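Local coordinates for protein Non-reducing end beta-L-arabinofuranosidase (Bacteroides thetaiotaomicron, PDB 5MQO) that is a GH127-family glycoside hydrolase of a gut bacterium, probably an aceric acidase that helps to break down complex plant pectin, at residues D329-T332 against R333-V337; T493-K496 against D497-E500. All blocks are in the same frame, centred on the assembly; numbering follows the deposited sequence.

Both contacts are local, and each lies within one continuous stretch of chain. Contact 1 comes first. It joins the C-terminal end of helix 317-333 to the loop that follows, before strand 347-349, and lies in the GH127 catalytic domain. Contact 2 follows in series and closes the hairpin between strands 489-494 and 500-506, in the GH127 middle domain. The two neither nest nor cross. The centres of contacts 1 and 2 are about 40 Å apart, on opposite sides of the centre of the chain. The nearest atoms of contacts 1 and 2 are about 29 Å apart. Contact 1 ties a helix end to its exit loop, while contact 2 shapes the turn at the ends of two neighbouring strands of an antiparallel sheet.

Contact 1. Residues D329-T332 against R333-V337; sequences DIVT and RKMYV
D329 holds R333 and K334 at once, one with each carboxylate oxygen. OD1 of D329 takes both NE of R333, at 2.9 Å, and NH2 of R333, at 3.0 Å. The arginine thus comes side-on, with two nitrogens on one oxygen. OD1 lies in the guanidinium plane, but the carboxylate is turned 57° from it. NE comes nearly along the C-O axis, and NH2 from above the carboxylate plane. OD2 of D329 offers its syn lone pair to NZ of K334, 2.9 Å away. K334 reaches it with a chain extended beyond CG. OD2 also accepts from the backbone N of A293, so this buried carboxylate has partners on both oxygens. Replacing D329 with an alanine would probably leave the R333 and K334 charges without their shared mate, and R333 freer to turn.

At I330 the contact passes to the backbone. Its carbonyl O accepts from K334 N at 2.9 Å, a helical bond of the i to i+4 kind. CG2 of I330 also meets CB of M335 at 4.1 Å, the two side chains crossing at about a right angle.

V331 lies alongside M335 and points the same way. Its CG2 is 4.1 Å from the M335 sulfur, SD. With CG of M335 anti to its N (chi1 177°), this thioether runs back beside the valine. Both residues also touch L407 of helix 402-416.

T332 turns its OG1 back to the N328 carbonyl within the helix. The same OG1 lies against CG of R333, 3.3 Å away.

The whole is a salt-bridge network at the C-terminal end of a helix, backed by a small apolar patch. It belongs to a catalytic domain of the six-hairpin clan, whose members are built on an (alpha/alpha)6 barrel.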
loop_
_atom_site.group_PDB
_atom_site.type_symbol
_atom_site.label_atom_id
_atom_site.label_comp_id
_atom_site.label_asym_id
_atom_site.label_seq_id
_atom_site.Cartn_x
_atom_site.Cartn_y
_atom_site.Cartn_z
ATOM N N ASP A 329 15.143 7.665 4.546
ATOM C CA ASP A 329 15.075 8.839 3.643
ATOM C C ASP A 329 13.640 9.125 3.174
ATOM O O ASP A 329 13.122 10.230 3.313
ATOM C CB ASP A 329 15.950 8.614 2.405
ATOM C CG ASP A 329 16.013 9.845 1.512
ATOM O OD1 ASP A 329 15.903 10.968 2.054
ATOM O OD2 ASP A 329 16.170 9.701 0.276
ATOM N N ILE A 330 13.000 8.100 2.653
ATOM C CA ILE A 330 11.624 8.174 2.277
ATOM C C ILE A 330 10.733 8.691 3.417
ATOM O O ILE A 330 9.971 9.642 3.253
ATOM C CB ILE A 330 11.116 6.778 1.821
ATOM C CG1 ILE A 330 11.743 6.372 0.472
ATOM C CG2 ILE A 330 9.604 6.774 1.688
ATOM C CD1 ILE A 330 11.766 4.883 0.215
ATOM N N VAL A 331 10.818 8.053 4.568
ATOM C CA VAL A 331 9.788 8.192 5.580
ATOM C C VAL A 331 9.974 9.457 6.386
ATOM O O VAL A 331 9.000 10.076 6.808
ATOM C CB VAL A 331 9.758 6.928 6.480
ATOM C CG1 VAL A 331 9.176 7.192 7.863
ATOM C CG2 VAL A 331 8.985 5.830 5.766
ATOM N N THR A 332 11.209 9.848 6.627
ATOM C CA THR A 332 11.432 11.061 7.404
ATOM C C THR A 332 11.604 12.323 6.499
ATOM O O THR A 332 11.633 13.476 7.000
ATOM C CB THR A 332 12.629 10.845 8.340
ATOM O OG1 THR A 332 13.825 10.767 7.574
ATOM C CG2 THR A 332 12.439 9.549 9.163
ATOM N N ARG A 333 11.740 12.130 5.184
ATOM C CA ARG A 333 12.113 13.254 4.324
ATOM C C ARG A 333 11.384 13.400 3.016
ATOM O O ARG A 333 11.390 14.501 2.480
ATOM C CB ARG A 333 13.630 13.284 4.070
ATOM C CG ARG A 333 14.480 13.045 5.316
ATOM C CD ARG A 333 15.894 13.582 5.167
ATOM N NE ARG A 333 16.504 13.058 3.963
ATOM C CZ ARG A 333 17.646 13.489 3.431
ATOM N NH1 ARG A 333 18.346 14.458 4.019
ATOM N NH2 ARG A 333 18.093 12.938 2.293
ATOM N N LYS A 334 10.779 12.339 2.486
ATOM C CA LYS A 334 10.250 12.367 1.124
ATOM C C LYS A 334 8.896 11.678 0.922
ATOM O O LYS A 334 8.589 11.233 -0.186
ATOM C CB LYS A 334 11.277 11.727 0.199
ATOM C CG LYS A 334 12.567 12.489 0.118
ATOM C CD LYS A 334 13.468 11.884 -0.934
ATOM C CE LYS A 334 14.888 12.419 -0.814
ATOM N NZ LYS A 334 15.741 11.715 -1.809
ATOM N N MET A 335 8.081 11.582 1.968
ATOM C CA MET A 335 6.822 10.845 1.885
ATOM C C MET A 335 5.725 11.757 2.317
ATOM O O MET A 335 5.845 12.437 3.341
ATOM C CB MET A 335 6.850 9.655 2.813
ATOM C CG MET A 335 5.567 8.857 2.857
ATOM S SD MET A 335 5.755 7.412 3.902
ATOM C CE MET A 335 5.391 8.180 5.474
ATOM N N TYR A 336 4.639 11.754 1.563
ATOM C CA TYR A 336 3.461 12.494 1.992
ATOM C C TYR A 336 2.814 11.830 3.233
ATOM O O TYR A 336 2.971 10.628 3.463
ATOM C CB TYR A 336 2.486 12.639 0.847
ATOM C CG TYR A 336 3.003 13.542 -0.203
ATOM C CD1 TYR A 336 3.785 13.070 -1.255
ATOM C CD2 TYR A 336 2.704 14.886 -0.170
ATOM C CE1 TYR A 336 4.252 13.934 -2.258
ATOM C CE2 TYR A 336 3.167 15.762 -1.141
ATOM C CZ TYR A 336 3.935 15.294 -2.193
ATOM O OH TYR A 336 4.382 16.191 -3.153
ATOM N N VAL A 337 2.083 12.617 4.014
ATOM C CA VAL A 337 1.407 12.138 5.239
ATOM C C VAL A 337 0.411 10.980 5.036
ATOM O O VAL A 337 0.111 10.267 5.972
ATOM C CB VAL A 337 0.725 13.324 5.954
ATOM C CG1 VAL A 337 -0.469 13.811 5.135
ATOM C CG2 VAL A 337 0.307 12.975 7.381
#

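Contact 2. Residues T493-K496 against D497-E500; sequences TNWK and DKGE
The first torsion of N494 (chi1 -158°) puts CG anti to the backbone N, and chi2 of -66° turns the amide inward over G499. OD1 of N494 then accepts a weak hydrogen bond from G499 N at 3.4 Å. K498 uses a different torsion. Its CG stands beside its own backbone N, and CB and CG both press on the W495 carbonyl, with CB 3.1 Å from W495 O.

The main tie is between backbones. W495 N gives a straight bond to G499 O, 2.9 Å long with an angle of 167° at the hydrogen. The same G499 O receives a CA-H...O contact from CA of N494. One step back toward the sheet, N494 and E500 form an antiparallel non-hydrogen-bonded pair, and their side chains diverge. CA of E500 adds a CA-H...O contact to T493 O at 3.5 Å.

At the tip the chain reverses through an inverse gamma turn centred on D497. K498 N closes it with a weak bond to K496 O, 3.0 Å away. G499 has backbone angles that would jam a CB against the carbonyl O of K498, so its lack of a side chain suits the turn.

K496 folds back over the indole of W495. Its CE sits 3.3 Å above one ring face, offset toward the rim, and its NZ goes on to bond P478 O. K498 CG approaches the same ring obliquely.

The loop joins strands 489-494 and 500-506, which are neighbours in an antiparallel sheet. A backbone hydrogen bond between T493 and L501 continues the pairing, and W495 packs inward on the ring of F529, in strand 529-535.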
loop_
_atom_site.group_PDB
_atom_site.type_symbol
_atom_site.label_atom_id
_atom_site.label_comp_id
_atom_site.label_asym_id
_atom_site.label_seq_id
_atom_site.Cartn_x
_atom_site.Cartn_y
_atom_site.Cartn_z
ATOM N N THR A 493 -5.736 -20.692 10.756
ATOM C CA THR A 493 -4.476 -21.287 10.329
ATOM C C THR A 493 -4.340 -22.661 10.960
ATOM O O THR A 493 -5.144 -23.052 11.803
ATOM C CB THR A 493 -3.257 -20.443 10.753
ATOM O OG1 THR A 493 -2.071 -20.995 10.170
ATOM C CG2 THR A 493 -3.059 -20.401 12.293
ATOM N N ASN A 494 -3.312 -23.383 10.531
ATOM C CA ASN A 494 -2.836 -24.575 11.220
ATOM C C ASN A 494 -1.609 -24.120 11.976
ATOM O O ASN A 494 -0.761 -23.460 11.393
ATOM C CB ASN A 494 -2.476 -25.689 10.223
ATOM C CG ASN A 494 -2.485 -27.068 10.866
ATOM O OD1 ASN A 494 -1.661 -27.376 11.737
ATOM N ND2 ASN A 494 -3.429 -27.903 10.448
ATOM N N TRP A 495 -1.518 -24.452 13.265
ATOM C CA TRP A 495 -0.415 -23.957 14.090
ATOM C C TRP A 495 0.668 -25.017 14.351
ATOM O O TRP A 495 0.621 -25.745 15.329
ATOM C CB TRP A 495 -0.917 -23.293 15.385
ATOM C CG TRP A 495 0.155 -22.412 15.953
ATOM C CD1 TRP A 495 0.676 -21.234 15.404
ATOM C CD2 TRP A 495 0.898 -22.667 17.130
ATOM N NE1 TRP A 495 1.688 -20.750 16.203
ATOM C CE2 TRP A 495 1.850 -21.607 17.267
ATOM C CE3 TRP A 495 0.860 -23.688 18.094
ATOM C CZ2 TRP A 495 2.747 -21.546 18.348
ATOM C CZ3 TRP A 495 1.754 -23.635 19.169
ATOM C CH2 TRP A 495 2.684 -22.568 19.291
ATOM N N LYS A 496 1.659 -25.047 13.451
ATOM C CA LYS A 496 2.747 -26.034 13.436
ATOM C C LYS A 496 2.156 -27.403 13.133
ATOM O O LYS A 496 1.037 -27.487 12.618
ATOM C CB LYS A 496 3.545 -26.012 14.747
ATOM C CG LYS A 496 3.822 -24.605 15.271
ATOM C CD LYS A 496 5.189 -24.475 15.931
ATOM C CE LYS A 496 5.227 -23.378 16.979
ATOM N NZ LYS A 496 6.544 -23.318 17.663
ATOM N N ASP A 497 2.897 -28.471 13.421
ATOM C CA ASP A 497 2.350 -29.836 13.367
ATOM C C ASP A 497 1.506 -30.099 14.643
ATOM O O ASP A 497 1.903 -30.901 15.495
ATOM C CB ASP A 497 3.507 -30.861 13.195
ATOM C CG ASP A 497 3.033 -32.262 12.733
ATOM O OD1 ASP A 497 1.810 -32.509 12.631
ATOM O OD2 ASP A 497 3.905 -33.125 12.466
ATOM N N LYS A 498 0.360 -29.411 14.765
ATOM C CA LYS A 498 -0.511 -29.480 15.967
ATOM C C LYS A 498 -2.016 -29.534 15.678
ATOM O O LYS A 498 -2.740 -30.203 16.394
ATOM C CB LYS A 498 -0.268 -28.297 16.910
ATOM C CG LYS A 498 1.170 -28.090 17.407
ATOM C CD LYS A 498 1.358 -28.477 18.877
ATOM C CE LYS A 498 2.700 -28.012 19.447
ATOM N NZ LYS A 498 3.733 -29.083 19.452
ATOM N N GLY A 499 -2.492 -28.807 14.671
ATOM C CA GLY A 499 -3.916 -28.766 14.327
ATOM C C GLY A 499 -4.373 -27.333 14.095
ATOM O O GLY A 499 -3.558 -26.408 14.082
ATOM N N GLU A 500 -5.683 -27.162 13.912
ATOM C CA GLU A 500 -6.285 -25.865 13.631
ATOM C C GLU A 500 -6.183 -24.931 14.813
ATOM O O GLU A 500 -6.268 -25.346 15.961
ATOM C CB GLU A 500 -7.774 -25.983 13.292
ATOM C CG GLU A 500 -8.105 -26.030 11.809
ATOM C CD GLU A 500 -9.559 -25.658 11.499
ATOM O OE1 GLU A 500 -10.307 -25.201 12.413
ATOM O OE2 GLU A 500 -9.948 -25.822 10.314
#